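Nucleoporin NUP82 (Chaetomium thermophilum, PDB 5CWW) probably acts as a structural component of the nuclear pore complex and docking partner for transport factors, this chain being its N-terminal beta-propeller domain. Local coordinates at residues V176-P182 with V254-P260; W267-L272 with A283-L288; L389-Y393 with G488-E494; I392-K398 with L423-C429. One frame throughout, in Å; residues are numbered along the deposited sequence. Where two conformers were deposited one is given.

Interaction 1: residues V176-P182 with V254-P260; sequences VSAVWHP and VAAACFP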
loop_
_atom_site.group_PDB
_atom_site.type_symbol
_atom_site.label_atom_id
_atom_site.label_comp_id
_atom_site.label_asym_id
_atom_site.label_seq_id
_atom_site.Cartn_x
_atom_site.Cartn_y
_atom_site.Cartn_z
ATOM N N VAL B 176 -6.485 -1.813 5.091
ATOM C CA VAL B 176 -5.486 -0.790 5.373
ATOM C C VAL B 176 -5.532 0.342 4.355
ATOM O O VAL B 176 -5.462 1.518 4.717
ATOM C CB VAL B 176 -4.077 -1.412 5.395
ATOM C CG1 VAL B 176 -3.011 -0.352 5.473
ATOM C CG2 VAL B 176 -3.952 -2.370 6.572
ATOM N N SER B 177 -5.648 -0.016 3.082
ATOM C CA SER B 177 -5.705 0.974 2.019
ATOM C C SER B 177 -6.759 0.624 0.986
ATOM O O SER B 177 -6.991 -0.549 0.680
ATOM C CB SER B 177 -4.345 1.109 1.332
ATOM O OG SER B 177 -3.335 1.439 2.266
ATOM N N ALA B 178 -7.398 1.666 0.469
ATOM C CA ALA B 178 -8.269 1.559 -0.685
ATOM C C ALA B 178 -7.899 2.673 -1.645
ATOM O O ALA B 178 -8.034 3.852 -1.314
ATOM C CB ALA B 178 -9.730 1.657 -0.276
ATOM N N VAL B 179 -7.411 2.300 -2.823
ATOM C CA VAL B 179 -6.978 3.275 -3.814
ATOM C C VAL B 179 -7.518 2.900 -5.181
ATOM O O VAL B 179 -7.485 1.738 -5.580
ATOM C CB VAL B 179 -5.436 3.385 -3.874
ATOM C CG1 VAL B 179 -4.901 4.006 -2.593
ATOM C CG2 VAL B 179 -4.800 2.019 -4.113
ATOM N N TRP B 180 -8.034 3.895 -5.892
ATOM C CA TRP B 180 -8.615 3.673 -7.205
ATOM C C TRP B 180 -7.494 3.558 -8.228
ATOM O O TRP B 180 -6.501 4.281 -8.152
ATOM C CB TRP B 180 -9.579 4.807 -7.564
ATOM C CG TRP B 180 -10.731 4.912 -6.602
ATOM C CD1 TRP B 180 -10.768 5.631 -5.439
ATOM C CD2 TRP B 180 -12.006 4.263 -6.710
ATOM N NE1 TRP B 180 -11.987 5.474 -4.822
ATOM C CE2 TRP B 180 -12.764 4.639 -5.582
ATOM C CE3 TRP B 180 -12.579 3.404 -7.652
ATOM C CZ2 TRP B 180 -14.066 4.186 -5.374
ATOM C CZ3 TRP B 180 -13.873 2.953 -7.441
ATOM C CH2 TRP B 180 -14.600 3.346 -6.312
ATOM N N HIS B 181 -7.641 2.642 -9.179
ATOM C CA HIS B 181 -6.591 2.432 -10.167
ATOM C C HIS B 181 -6.554 3.603 -11.153
ATOM O O HIS B 181 -7.583 3.957 -11.722
ATOM C CB HIS B 181 -6.795 1.116 -10.918
ATOM C CG HIS B 181 -5.550 0.604 -11.569
ATOM N ND1 HIS B 181 -4.928 1.264 -12.607
ATOM C CD2 HIS B 181 -4.795 -0.491 -11.316
ATOM C CE1 HIS B 181 -3.852 0.592 -12.973
ATOM N NE2 HIS B 181 -3.749 -0.478 -12.207
ATOM N N PRO B 182 -5.372 4.216 -11.351
ATOM C CA PRO B 182 -5.251 5.371 -12.251
ATOM C C PRO B 182 -5.735 5.097 -13.674
ATOM O O PRO B 182 -6.099 6.032 -14.388
ATOM C CB PRO B 182 -3.743 5.660 -12.255
ATOM C CG PRO B 182 -3.228 5.069 -11.008
ATOM C CD PRO B 182 -4.088 3.889 -10.703
ATOM N N VAL B 254 1.065 -4.843 6.337
ATOM C CA VAL B 254 0.994 -3.644 5.507
ATOM C C VAL B 254 0.555 -2.433 6.315
ATOM O O VAL B 254 -0.413 -2.501 7.074
ATOM C CB VAL B 254 0.024 -3.833 4.323
ATOM C CG1 VAL B 254 -0.002 -2.584 3.439
ATOM C CG2 VAL B 254 0.418 -5.054 3.501
ATOM N N ALA B 255 1.283 -1.332 6.146
ATOM C CA ALA B 255 0.924 -0.056 6.758
ATOM C C ALA B 255 0.082 0.770 5.793
ATOM O O ALA B 255 -0.913 1.372 6.188
ATOM C CB ALA B 255 2.169 0.711 7.162
ATOM N N ALA B 256 0.487 0.798 4.527
ATOM C CA ALA B 256 -0.248 1.537 3.510
ATOM C C ALA B 256 0.232 1.179 2.112
ATOM O O ALA B 256 1.329 0.651 1.933
ATOM C CB ALA B 256 -0.117 3.038 3.738
ATOM N N ALA B 257 -0.601 1.484 1.125
ATOM C CA ALA B 257 -0.267 1.256 -0.272
ATOM C C ALA B 257 -0.793 2.410 -1.111
ATOM O O ALA B 257 -1.777 3.057 -0.746
ATOM C CB ALA B 257 -0.845 -0.054 -0.755
ATOM N N CYS B 258 -0.130 2.674 -2.231
ATOM C CA CYS B 258 -0.570 3.732 -3.122
ATOM C C CYS B 258 -0.123 3.476 -4.552
ATOM O O CYS B 258 0.827 2.729 -4.796
ATOM C CB CYS B 258 -0.033 5.082 -2.644
ATOM S SG CYS B 258 1.760 5.233 -2.759
ATOM N N PHE B 259 -0.846 4.079 -5.491
ATOM C CA PHE B 259 -0.378 4.220 -6.859
ATOM C C PHE B 259 0.296 5.577 -6.974
ATOM O O PHE B 259 -0.014 6.488 -6.203
ATOM C CB PHE B 259 -1.525 4.114 -7.865
ATOM C CG PHE B 259 -2.018 2.715 -8.079
ATOM C CD1 PHE B 259 -1.274 1.811 -8.819
ATOM C CD2 PHE B 259 -3.230 2.305 -7.554
ATOM C CE1 PHE B 259 -1.724 0.518 -9.022
ATOM C CE2 PHE B 259 -3.688 1.013 -7.756
ATOM C CZ PHE B 259 -2.931 0.120 -8.491
ATOM N N PRO B 260 1.223 5.723 -7.929
ATOM C CA PRO B 260 1.758 7.065 -8.138
ATOM C C PRO B 260 0.663 8.050 -8.505
ATOM O O PRO B 260 -0.363 7.659 -9.070
ATOM C CB PRO B 260 2.740 6.873 -9.296
ATOM C CG PRO B 260 3.206 5.479 -9.137
ATOM C CD PRO B 260 1.989 4.712 -8.675
#
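Phe259 packs against Pro182, His181 and Val179, and its side chain fills much of this contact. Its CG lies anti to the carbonyl carbon (chi1 -76°), which turns the ring toward Pro182 and His181. Phe259 CB meets Pro182 CG at 3.7 Å. Farther out, Pro182 CD sits over one face of the ring, 3.5 Å from Phe259 CG, in a CH-pi contact. Phe259 CD2 touches Val179 CG2 at 3.8 Å. At the tip, Phe259 CZ comes within 3.4 Å of His181 CD2, with the two rings inclined at 50°. His181 NE2 is tied to Leu287 O, which steadies the imidazole. A leucine in place of Phe259 would probably take the ring face from Pro182 CD and open a gap beside His181. At the other end, Ser177 OG accepts a bond from Ala257 N (3.0 Å). Strands 176-180 and 254-258 are edge strands of adjacent propeller blades and run nearly parallel. Val191 of strand 189-194 and Leu272 of strand 272-276 pack on Phe259, and Val193 and Leu274 pack on Ala257.

Interaction 2: residues W267-L272 with A283-L288; sequences WAPMTL and ALCPLL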
loop_
_atom_site.group_PDB
_atom_site.type_symbol
_atom_site.label_atom_id
_atom_site.label_comp_id
_atom_site.label_asym_id
_atom_site.label_seq_id
_atom_site.Cartn_x
_atom_site.Cartn_y
_atom_site.Cartn_z
ATOM N N TRP B 267 6.160 3.222 -16.428
ATOM C CA TRP B 267 5.456 2.153 -15.737
ATOM C C TRP B 267 4.728 2.636 -14.485
ATOM O O TRP B 267 4.010 1.865 -13.850
ATOM C CB TRP B 267 6.437 1.051 -15.352
ATOM C CG TRP B 267 7.090 0.383 -16.518
ATOM C CD1 TRP B 267 8.363 0.576 -16.969
ATOM C CD2 TRP B 267 6.501 -0.595 -17.385
ATOM N NE1 TRP B 267 8.604 -0.221 -18.061
ATOM C CE2 TRP B 267 7.477 -0.948 -18.337
ATOM C CE3 TRP B 267 5.244 -1.202 -17.448
ATOM C CZ2 TRP B 267 7.234 -1.884 -19.341
ATOM C CZ3 TRP B 267 5.004 -2.129 -18.447
ATOM C CH2 TRP B 267 5.995 -2.463 -19.377
ATOM N N ALA B 268 4.922 3.904 -14.134
ATOM C CA ALA B 268 4.406 4.453 -12.881
ATOM C C ALA B 268 2.906 4.211 -12.671
ATOM O O ALA B 268 2.496 3.772 -11.598
ATOM C CB ALA B 268 4.707 5.947 -12.808
ATOM N N PRO B 269 2.077 4.479 -13.693
ATOM C CA PRO B 269 0.642 4.310 -13.426
ATOM C C PRO B 269 0.179 2.849 -13.361
ATOM O O PRO B 269 -1.003 2.619 -13.116
ATOM C CB PRO B 269 -0.029 5.043 -14.595
ATOM C CG PRO B 269 1.047 5.331 -15.607
ATOM C CD PRO B 269 2.357 4.824 -15.096
ATOM N N MET B 270 1.085 1.893 -13.562
ATOM C CA MET B 270 0.774 0.473 -13.372
ATOM C C MET B 270 1.539 -0.109 -12.192
ATOM O O MET B 270 1.618 -1.328 -12.044
ATOM C CB MET B 270 1.123 -0.343 -14.616
ATOM C CG MET B 270 0.598 0.213 -15.905
ATOM S SD MET B 270 1.163 -0.773 -17.297
ATOM C CE MET B 270 0.745 0.332 -18.641
ATOM N N THR B 271 2.118 0.757 -11.369
ATOM C CA THR B 271 2.964 0.304 -10.274
ATOM C C THR B 271 2.287 0.548 -8.937
ATOM O O THR B 271 2.029 1.692 -8.564
ATOM C CB THR B 271 4.331 1.008 -10.289
ATOM O OG1 THR B 271 4.936 0.848 -11.579
ATOM C CG2 THR B 271 5.252 0.421 -9.221
ATOM N N LEU B 272 1.997 -0.532 -8.220
ATOM C CA LEU B 272 1.482 -0.427 -6.862
ATOM C C LEU B 272 2.645 -0.464 -5.882
ATOM O O LEU B 272 3.462 -1.386 -5.907
ATOM C CB LEU B 272 0.494 -1.554 -6.554
ATOM C CG LEU B 272 -0.126 -1.519 -5.153
ATOM C CD1 LEU B 272 -1.003 -0.284 -4.978
ATOM C CD2 LEU B 272 -0.926 -2.793 -4.883
ATOM N N ALA B 283 7.178 -3.049 -4.378
ATOM C CA ALA B 283 6.507 -2.553 -5.573
ATOM C C ALA B 283 6.008 -3.711 -6.428
ATOM O O ALA B 283 6.672 -4.739 -6.542
ATOM C CB ALA B 283 7.442 -1.660 -6.376
ATOM N N LEU B 284 4.829 -3.531 -7.015
ATOM C CA LEU B 284 4.250 -4.493 -7.948
ATOM C C LEU B 284 4.017 -3.830 -9.293
ATOM O O LEU B 284 3.282 -2.848 -9.376
ATOM C CB LEU B 284 2.917 -5.031 -7.429
ATOM C CG LEU B 284 2.857 -6.231 -6.490
ATOM C CD1 LEU B 284 1.395 -6.500 -6.171
ATOM C CD2 LEU B 284 3.505 -7.469 -7.095
ATOM N N CYS B 285 4.611 -4.375 -10.348
ATOM C CA CYS B 285 4.481 -3.772 -11.669
ATOM C C CYS B 285 4.671 -4.801 -12.782
ATOM O O CYS B 285 5.638 -5.556 -12.758
ATOM C CB CYS B 285 5.501 -2.644 -11.827
ATOM S SG CYS B 285 5.571 -1.930 -13.475
ATOM N N PRO B 286 3.763 -4.823 -13.777
ATOM C CA PRO B 286 2.583 -3.977 -13.988
ATOM C C PRO B 286 1.300 -4.565 -13.403
ATOM O O PRO B 286 0.909 -5.670 -13.781
ATOM C CB PRO B 286 2.491 -3.908 -15.509
ATOM C CG PRO B 286 2.982 -5.239 -15.960
ATOM C CD PRO B 286 3.963 -5.738 -14.915
ATOM N N LEU B 287 0.658 -3.829 -12.500
ATOM C CA LEU B 287 -0.601 -4.263 -11.906
ATOM C C LEU B 287 -1.768 -3.593 -12.622
ATOM O O LEU B 287 -1.961 -2.381 -12.504
ATOM C CB LEU B 287 -0.637 -3.936 -10.412
ATOM C CG LEU B 287 -1.891 -4.390 -9.661
ATOM C CD1 LEU B 287 -1.992 -5.910 -9.636
ATOM C CD2 LEU B 287 -1.903 -3.828 -8.249
ATOM N N LEU B 288 -2.537 -4.386 -13.363
ATOM C CA LEU B 288 -3.658 -3.873 -14.143
ATOM C C LEU B 288 -4.941 -4.649 -13.861
ATOM O O LEU B 288 -4.899 -5.855 -13.610
ATOM C CB LEU B 288 -3.338 -3.939 -15.639
ATOM C CG LEU B 288 -2.337 -2.922 -16.192
ATOM C CD1 LEU B 288 -1.961 -3.291 -17.618
ATOM C CD2 LEU B 288 -2.906 -1.514 -16.145
#
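Leu272 and Leu287 run alongside each other, with Leu272 CD2 and Leu287 CD2 3.7 Å apart. This is the apolar centre at the open end of a beta hairpin, strands 272-276 and 281-284, within one blade of the propeller. Met270 extends the apolar surface. Its chain is extended beyond CG (chi2 176°), which carries SD to 3.8 Å from Pro286 CB. Met270 CG also touches Leu288 CD2. Leu298 and Leu302 of helix 298-315 and Trp333 of helix 321-338 cover this side. Cys285 SG meets Trp267 CB at 3.6 Å and lies oblique to the indole, a sulfur-aromatic contact.

The backbones join the two segments. Leu272 and Leu284 form an antiparallel hydrogen-bonded pair, with Leu284 N 2.8 Å from Leu272 O and Leu272 N 2.9 Å from Leu284 O. A cis peptide bond precedes Pro286, and the chain returns to Met270, whose O accepts a nearly straight bond from Leu287 N (2.7 Å, 169°).

The polar edge is a turn at Trp267. Its carbonyl oxygen is gripped twice, from opposite faces of its plane. Met270 N comes from one face. Thr271 OG1 donates from the other at 2.7 Å to Trp267 O, standing 59° out of the carbonyl plane.

Interaction 3: residues L389-Y393 with G488-E494; sequences LKDIY and GWPMFSE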
loop_
_atom_site.group_PDB
_atom_site.type_symbol
_atom_site.label_atom_id
_atom_site.label_comp_id
_atom_site.label_asym_id
_atom_site.label_seq_id
_atom_site.Cartn_x
_atom_site.Cartn_y
_atom_site.Cartn_z
ATOM N N LEU B 389 7.164 2.142 9.572
ATOM C CA LEU B 389 6.468 3.008 8.621
ATOM C C LEU B 389 4.968 3.038 8.879
ATOM O O LEU B 389 4.384 2.056 9.345
ATOM C CB LEU B 389 6.731 2.557 7.182
ATOM C CG LEU B 389 8.154 2.759 6.650
ATOM C CD1 LEU B 389 8.266 2.192 5.247
ATOM C CD2 LEU B 389 8.541 4.231 6.655
ATOM N N LYS B 390 4.353 4.175 8.566
ATOM C CA LYS B 390 2.919 4.353 8.762
ATOM C C LYS B 390 2.217 4.857 7.506
ATOM O O LYS B 390 1.002 4.723 7.376
ATOM C CB LYS B 390 2.669 5.311 9.929
ATOM C CG LYS B 390 2.960 4.694 11.293
ATOM C CD LYS B 390 1.925 3.627 11.659
ATOM C CE LYS B 390 2.415 2.690 12.752
ATOM N NZ LYS B 390 2.679 3.409 14.025
ATOM N N ASP B 391 2.973 5.435 6.579
ATOM C CA ASP B 391 2.391 5.853 5.310
ATOM C C ASP B 391 3.429 5.896 4.202
ATOM O O ASP B 391 4.632 5.948 4.455
ATOM C CB ASP B 391 1.732 7.226 5.443
ATOM C CG ASP B 391 0.580 7.420 4.468
ATOM O OD1 ASP B 391 0.429 6.600 3.538
ATOM O OD2 ASP B 391 -0.173 8.405 4.624
ATOM N N ILE B 392 2.942 5.866 2.967
ATOM C CA ILE B 392 3.794 5.958 1.794
ATOM C C ILE B 392 3.109 6.847 0.764
ATOM O O ILE B 392 1.891 6.784 0.590
ATOM C CB ILE B 392 4.098 4.569 1.191
ATOM C CG1 ILE B 392 5.024 4.704 -0.022
ATOM C CG2 ILE B 392 2.800 3.840 0.826
ATOM C CD1 ILE B 392 5.597 3.391 -0.512
ATOM N N TYR B 393 3.897 7.685 0.100
ATOM C CA TYR B 393 3.381 8.608 -0.902
ATOM C C TYR B 393 4.373 8.718 -2.047
ATOM O O TYR B 393 5.521 9.111 -1.846
ATOM C CB TYR B 393 3.116 9.981 -0.286
ATOM C CG TYR B 393 2.738 11.042 -1.292
ATOM C CD1 TYR B 393 1.492 11.033 -1.902
ATOM C CD2 TYR B 393 3.624 12.057 -1.625
ATOM C CE1 TYR B 393 1.142 12.004 -2.822
ATOM C CE2 TYR B 393 3.283 13.031 -2.541
ATOM C CZ TYR B 393 2.040 13.000 -3.137
ATOM O OH TYR B 393 1.700 13.969 -4.049
ATOM N N GLY B 488 1.219 6.437 17.193
ATOM C CA GLY B 488 0.663 7.467 16.334
ATOM C C GLY B 488 0.624 7.043 14.877
ATOM O O GLY B 488 1.505 6.320 14.406
ATOM N N TRP B 489 -0.407 7.501 14.172
ATOM C CA TRP B 489 -0.584 7.200 12.756
ATOM C C TRP B 489 -0.590 8.482 11.931
ATOM O O TRP B 489 -1.653 8.987 11.568
ATOM C CB TRP B 489 -1.885 6.426 12.531
ATOM C CG TRP B 489 -1.738 4.949 12.695
ATOM C CD1 TRP B 489 -1.769 4.245 13.864
ATOM C CD2 TRP B 489 -1.544 3.988 11.652
ATOM N NE1 TRP B 489 -1.601 2.905 13.612
ATOM C CE2 TRP B 489 -1.460 2.720 12.262
ATOM C CE3 TRP B 489 -1.428 4.077 10.261
ATOM C CZ2 TRP B 489 -1.268 1.551 11.529
ATOM C CZ3 TRP B 489 -1.237 2.916 9.536
ATOM C CH2 TRP B 489 -1.159 1.668 10.170
ATOM N N PRO B 490 0.602 9.022 11.638
ATOM C CA PRO B 490 0.666 10.206 10.775
ATOM C C PRO B 490 0.324 9.846 9.330
ATOM O O PRO B 490 0.556 8.708 8.923
ATOM C CB PRO B 490 2.118 10.670 10.924
ATOM C CG PRO B 490 2.875 9.431 11.275
ATOM C CD PRO B 490 1.936 8.593 12.097
ATOM N N MET B 491 -0.217 10.799 8.573
ATOM C CA MET B 491 -0.724 10.526 7.229
ATOM C C MET B 491 -0.208 11.516 6.191
ATOM O O MET B 491 -0.051 12.697 6.480
ATOM C CB MET B 491 -2.251 10.563 7.231
ATOM C CG MET B 491 -2.906 9.581 8.184
ATOM S SD MET B 491 -4.667 9.919 8.380
ATOM C CE MET B 491 -4.615 11.356 9.445
ATOM N N PHE B 492 0.041 11.023 4.982
ATOM C CA PHE B 492 0.329 11.888 3.841
ATOM C C PHE B 492 -0.970 12.389 3.212
ATOM O O PHE B 492 -1.994 11.706 3.256
ATOM C CB PHE B 492 1.150 11.145 2.782
ATOM C CG PHE B 492 2.626 11.085 3.069
ATOM C CD1 PHE B 492 3.335 12.226 3.410
ATOM C CD2 PHE B 492 3.309 9.880 2.981
ATOM C CE1 PHE B 492 4.697 12.166 3.664
ATOM C CE2 PHE B 492 4.669 9.815 3.231
ATOM C CZ PHE B 492 5.364 10.962 3.572
ATOM N N SER B 493 -0.917 13.584 2.632
ATOM C CA SER B 493 -2.009 14.106 1.814
ATOM C C SER B 493 -1.428 14.853 0.623
ATOM O O SER B 493 -0.460 15.595 0.773
ATOM C CB SER B 493 -2.908 15.039 2.621
ATOM O OG SER B 493 -3.418 14.398 3.772
ATOM N N GLU B 494 -2.022 14.674 -0.551
ATOM C CA GLU B 494 -1.530 15.345 -1.748
ATOM C C GLU B 494 -1.989 16.800 -1.779
ATOM O O GLU B 494 -3.046 17.140 -1.248
ATOM C CB GLU B 494 -1.993 14.617 -3.013
ATOM C CG GLU B 494 -1.461 15.242 -4.303
ATOM C CD GLU B 494 -1.793 14.431 -5.542
ATOM O OE1 GLU B 494 -2.415 13.354 -5.410
ATOM O OE2 GLU B 494 -1.428 14.876 -6.653
#
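Asp391 OD2 takes a nearly straight bond from Phe492 N (2.7 Å, 174°). The N-H arrives on the anti side of the carboxylate, somewhat out of its plane. Arg47 forms a salt bridge with the same oxygen and also bonds Phe492 O. The other oxygen, Asp391 OD1, accepts from Ile392 N at 2.7 Å, so both ends of the group are held and its rotation is fixed. Lys390 bends at chi2 (-70°) and reaches across the indole of Trp489. Its NZ bonds Gly488 O at 3.2 Å and Thr433 OG1. Trp489 has two conformers; in one, Lys390 CD lies over the ring face, 3.5 Å from Trp489 CD2, and NZ makes a cation-pi contact, so this stacking is less certain than the bond to Gly488 O. Tyr393 CB presses on Phe492 CD2 at 3.3 Å, and Phe502 meets both rings. Strands 389-393 and 491-494 belong to adjacent propeller blades. Charged side chains, reaching backbone atoms, thus link these blades, and the nearby Arg47 probably keeps Asp391 ionised.

Interaction 4: residues I392-K398 with L423-C429; sequences IYVIGEK and LSLNIIC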
loop_
_atom_site.group_PDB
_atom_site.type_symbol
_atom_site.label_atom_id
_atom_site.label_comp_id
_atom_site.label_asym_id
_atom_site.label_seq_id
_atom_site.Cartn_x
_atom_site.Cartn_y
_atom_site.Cartn_z
ATOM N N ILE B 392 2.942 5.866 2.967
ATOM C CA ILE B 392 3.794 5.958 1.794
ATOM C C ILE B 392 3.109 6.847 0.764
ATOM O O ILE B 392 1.891 6.784 0.590
ATOM C CB ILE B 392 4.098 4.569 1.191
ATOM C CG1 ILE B 392 5.024 4.704 -0.022
ATOM C CG2 ILE B 392 2.800 3.840 0.826
ATOM C CD1 ILE B 392 5.597 3.391 -0.512
ATOM N N TYR B 393 3.897 7.685 0.100
ATOM C CA TYR B 393 3.381 8.608 -0.902
ATOM C C TYR B 393 4.373 8.718 -2.047
ATOM O O TYR B 393 5.521 9.111 -1.846
ATOM C CB TYR B 393 3.116 9.981 -0.286
ATOM C CG TYR B 393 2.738 11.042 -1.292
ATOM C CD1 TYR B 393 1.492 11.033 -1.902
ATOM C CD2 TYR B 393 3.624 12.057 -1.625
ATOM C CE1 TYR B 393 1.142 12.004 -2.822
ATOM C CE2 TYR B 393 3.283 13.031 -2.541
ATOM C CZ TYR B 393 2.040 13.000 -3.137
ATOM O OH TYR B 393 1.700 13.969 -4.049
ATOM N N VAL B 394 3.927 8.350 -3.243
ATOM C CA VAL B 394 4.812 8.262 -4.394
ATOM C C VAL B 394 4.426 9.254 -5.479
ATOM O O VAL B 394 3.292 9.273 -5.949
ATOM C CB VAL B 394 4.809 6.846 -4.992
ATOM C CG1 VAL B 394 5.795 6.750 -6.156
ATOM C CG2 VAL B 394 5.159 5.827 -3.918
ATOM N N ILE B 395 5.389 10.080 -5.868
ATOM C CA ILE B 395 5.222 10.993 -6.986
ATOM C C ILE B 395 5.844 10.342 -8.211
ATOM O O ILE B 395 7.066 10.210 -8.303
ATOM C CB ILE B 395 5.873 12.355 -6.709
ATOM C CG1 ILE B 395 5.363 12.922 -5.383
ATOM C CG2 ILE B 395 5.575 13.325 -7.846
ATOM C CD1 ILE B 395 6.180 14.067 -4.850
ATOM N N GLY B 396 5.001 9.923 -9.147
ATOM C CA GLY B 396 5.470 9.205 -10.314
ATOM C C GLY B 396 6.314 10.073 -11.226
ATOM O O GLY B 396 6.124 11.288 -11.297
ATOM N N GLU B 397 7.260 9.442 -11.914
ATOM C CA GLU B 397 8.021 10.108 -12.960
ATOM C C GLU B 397 7.057 10.727 -13.958
ATOM O O GLU B 397 5.982 10.179 -14.204
ATOM C CB GLU B 397 8.952 9.124 -13.665
ATOM C CG GLU B 397 8.231 7.897 -14.221
ATOM C CD GLU B 397 9.038 7.158 -15.267
ATOM O OE1 GLU B 397 9.610 7.818 -16.159
ATOM O OE2 GLU B 397 9.090 5.916 -15.200
ATOM N N LYS B 398 7.439 11.862 -14.531
ATOM C CA LYS B 398 6.615 12.511 -15.540
ATOM C C LYS B 398 7.247 12.317 -16.914
ATOM O O LYS B 398 8.471 12.245 -17.023
ATOM C CB LYS B 398 6.449 13.997 -15.225
ATOM C CG LYS B 398 5.846 14.265 -13.851
ATOM C CD LYS B 398 5.237 15.660 -13.751
ATOM C CE LYS B 398 3.912 15.764 -14.500
ATOM N NZ LYS B 398 2.877 14.834 -13.961
ATOM N N LEU B 423 9.890 16.033 -12.530
ATOM C CA LEU B 423 11.085 15.195 -12.495
ATOM C C LEU B 423 10.871 13.860 -13.200
ATOM O O LEU B 423 9.880 13.164 -12.957
ATOM C CB LEU B 423 11.508 14.948 -11.045
ATOM C CG LEU B 423 12.823 14.188 -10.840
ATOM C CD1 LEU B 423 14.009 15.011 -11.325
ATOM C CD2 LEU B 423 12.995 13.808 -9.377
ATOM N N SER B 424 11.824 13.490 -14.050
ATOM C CA SER B 424 11.756 12.231 -14.786
ATOM C C SER B 424 12.167 11.036 -13.924
ATOM O O SER B 424 12.763 10.080 -14.420
ATOM C CB SER B 424 12.643 12.304 -16.031
ATOM O OG SER B 424 13.982 12.612 -15.686
ATOM N N LEU B 425 11.841 11.092 -12.635
ATOM C CA LEU B 425 12.132 10.003 -11.710
ATOM C C LEU B 425 10.999 9.861 -10.712
ATOM O O LEU B 425 10.400 10.854 -10.297
ATOM C CB LEU B 425 13.438 10.255 -10.951
ATOM C CG LEU B 425 14.747 10.403 -11.726
ATOM C CD1 LEU B 425 15.821 10.896 -10.777
ATOM C CD2 LEU B 425 15.165 9.090 -12.366
ATOM N N ASN B 426 10.702 8.628 -10.323
ATOM C CA ASN B 426 9.774 8.397 -9.229
ATOM C C ASN B 426 10.379 8.900 -7.926
ATOM O O ASN B 426 11.572 8.710 -7.672
ATOM C CB ASN B 426 9.415 6.914 -9.104
ATOM C CG ASN B 426 8.830 6.345 -10.379
ATOM O OD1 ASN B 426 7.790 6.800 -10.856
ATOM N ND2 ASN B 426 9.484 5.330 -10.929
ATOM N N ILE B 427 9.561 9.564 -7.118
ATOM C CA ILE B 427 9.967 9.980 -5.786
ATOM C C ILE B 427 9.117 9.230 -4.772
ATOM O O ILE B 427 7.892 9.363 -4.752
ATOM C CB ILE B 427 9.818 11.500 -5.578
ATOM C CG1 ILE B 427 10.562 12.259 -6.684
ATOM C CG2 ILE B 427 10.356 11.898 -4.206
ATOM C CD1 ILE B 427 10.381 13.766 -6.644
ATOM N N ILE B 428 9.777 8.423 -3.951
ATOM C CA ILE B 428 9.097 7.622 -2.947
ATOM C C ILE B 428 9.273 8.281 -1.585
ATOM O O ILE B 428 10.389 8.389 -1.070
ATOM C CB ILE B 428 9.627 6.172 -2.921
ATOM C CG1 ILE B 428 9.259 5.445 -4.220
ATOM C CG2 ILE B 428 9.029 5.387 -1.755
ATOM C CD1 ILE B 428 10.121 5.780 -5.420
ATOM N N CYS B 429 8.161 8.739 -1.022
ATOM C CA CYS B 429 8.161 9.412 0.271
ATOM C C CYS B 429 7.628 8.464 1.341
ATOM O O CYS B 429 6.584 7.831 1.154
ATOM C CB CYS B 429 7.324 10.690 0.210
ATOM S SG CYS B 429 7.789 11.804 -1.146
HETATM O O HOH W 1 8.377 12.580 -10.144
#
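Tyr393 and Cys429 face each other as an antiparallel hydrogen-bonded pair. Tyr393 N lies 2.9 Å from Cys429 O, and Cys429 N lies 2.8 Å from Tyr393 O. Cys429 SG comes to the edge of the tyrosine ring, 4.2 Å from Tyr393 CD2. Val394 and Ile428 follow as a non-hydrogen-bonded pair, side by side, with Val394 CG2 4.1 Å from Ile428 CG1. On that face Ile428 also meets Ile392, and Trp273 packs on all three. Ile395 and Ile427 form the next hydrogen-bonded pair, with their side chains on the face of Tyr393 and Cys429.

These are the edge strand 389-395 of one propeller blade and its neighbour 427-432. Beyond the last pair the chains stay close, but the regular pairing gives way to a side-chain bond, a water and one more backbone bond. Asn426 OD1 accepts from Glu397 N (2.9 Å, 166°), with the donor 44° out of the amide carbonyl plane. The amide is set by its CG, which lies anti to the carbonyl carbon (chi1 -57°), and by Asp442, which binds ND2. An alanine at Asn426 would probably leave Glu397 N and Asp442 without this shared partner.

One water lies 2.8 Å from Gly396 O and 2.7 Å from Leu425 O. Farther along, Lys398 N bonds Leu423 O. Leu423 rests on Leu522 of helix 518-526. Ser424 OG bonds Glu523 of that helix and a basic side chain of another protein's chain.

In the fold
Interactions 1 and 3 join strands of adjacent blades through side chains. Interactions 2 and 4 each lie within a single blade, a different one for each, and rest on backbone bonds. All four are mostly buried, and the centre of interaction 1 lies about 4 Å from the centre of the chain. Interaction 1 is largely apolar; interaction 3 adds charged groups to aromatic packing and reaches the surface at Glu494. Interaction 4 alone touches another protein chain. Interactions 3 and 4 share Ile392 and Tyr393 on strand 389-395, which also packs on 254-260 through Cys258 SG and Val394 CG2, 3.6 Å apart. Interactions 2 and 3 do not touch; their nearest atoms are about 7 Å apart.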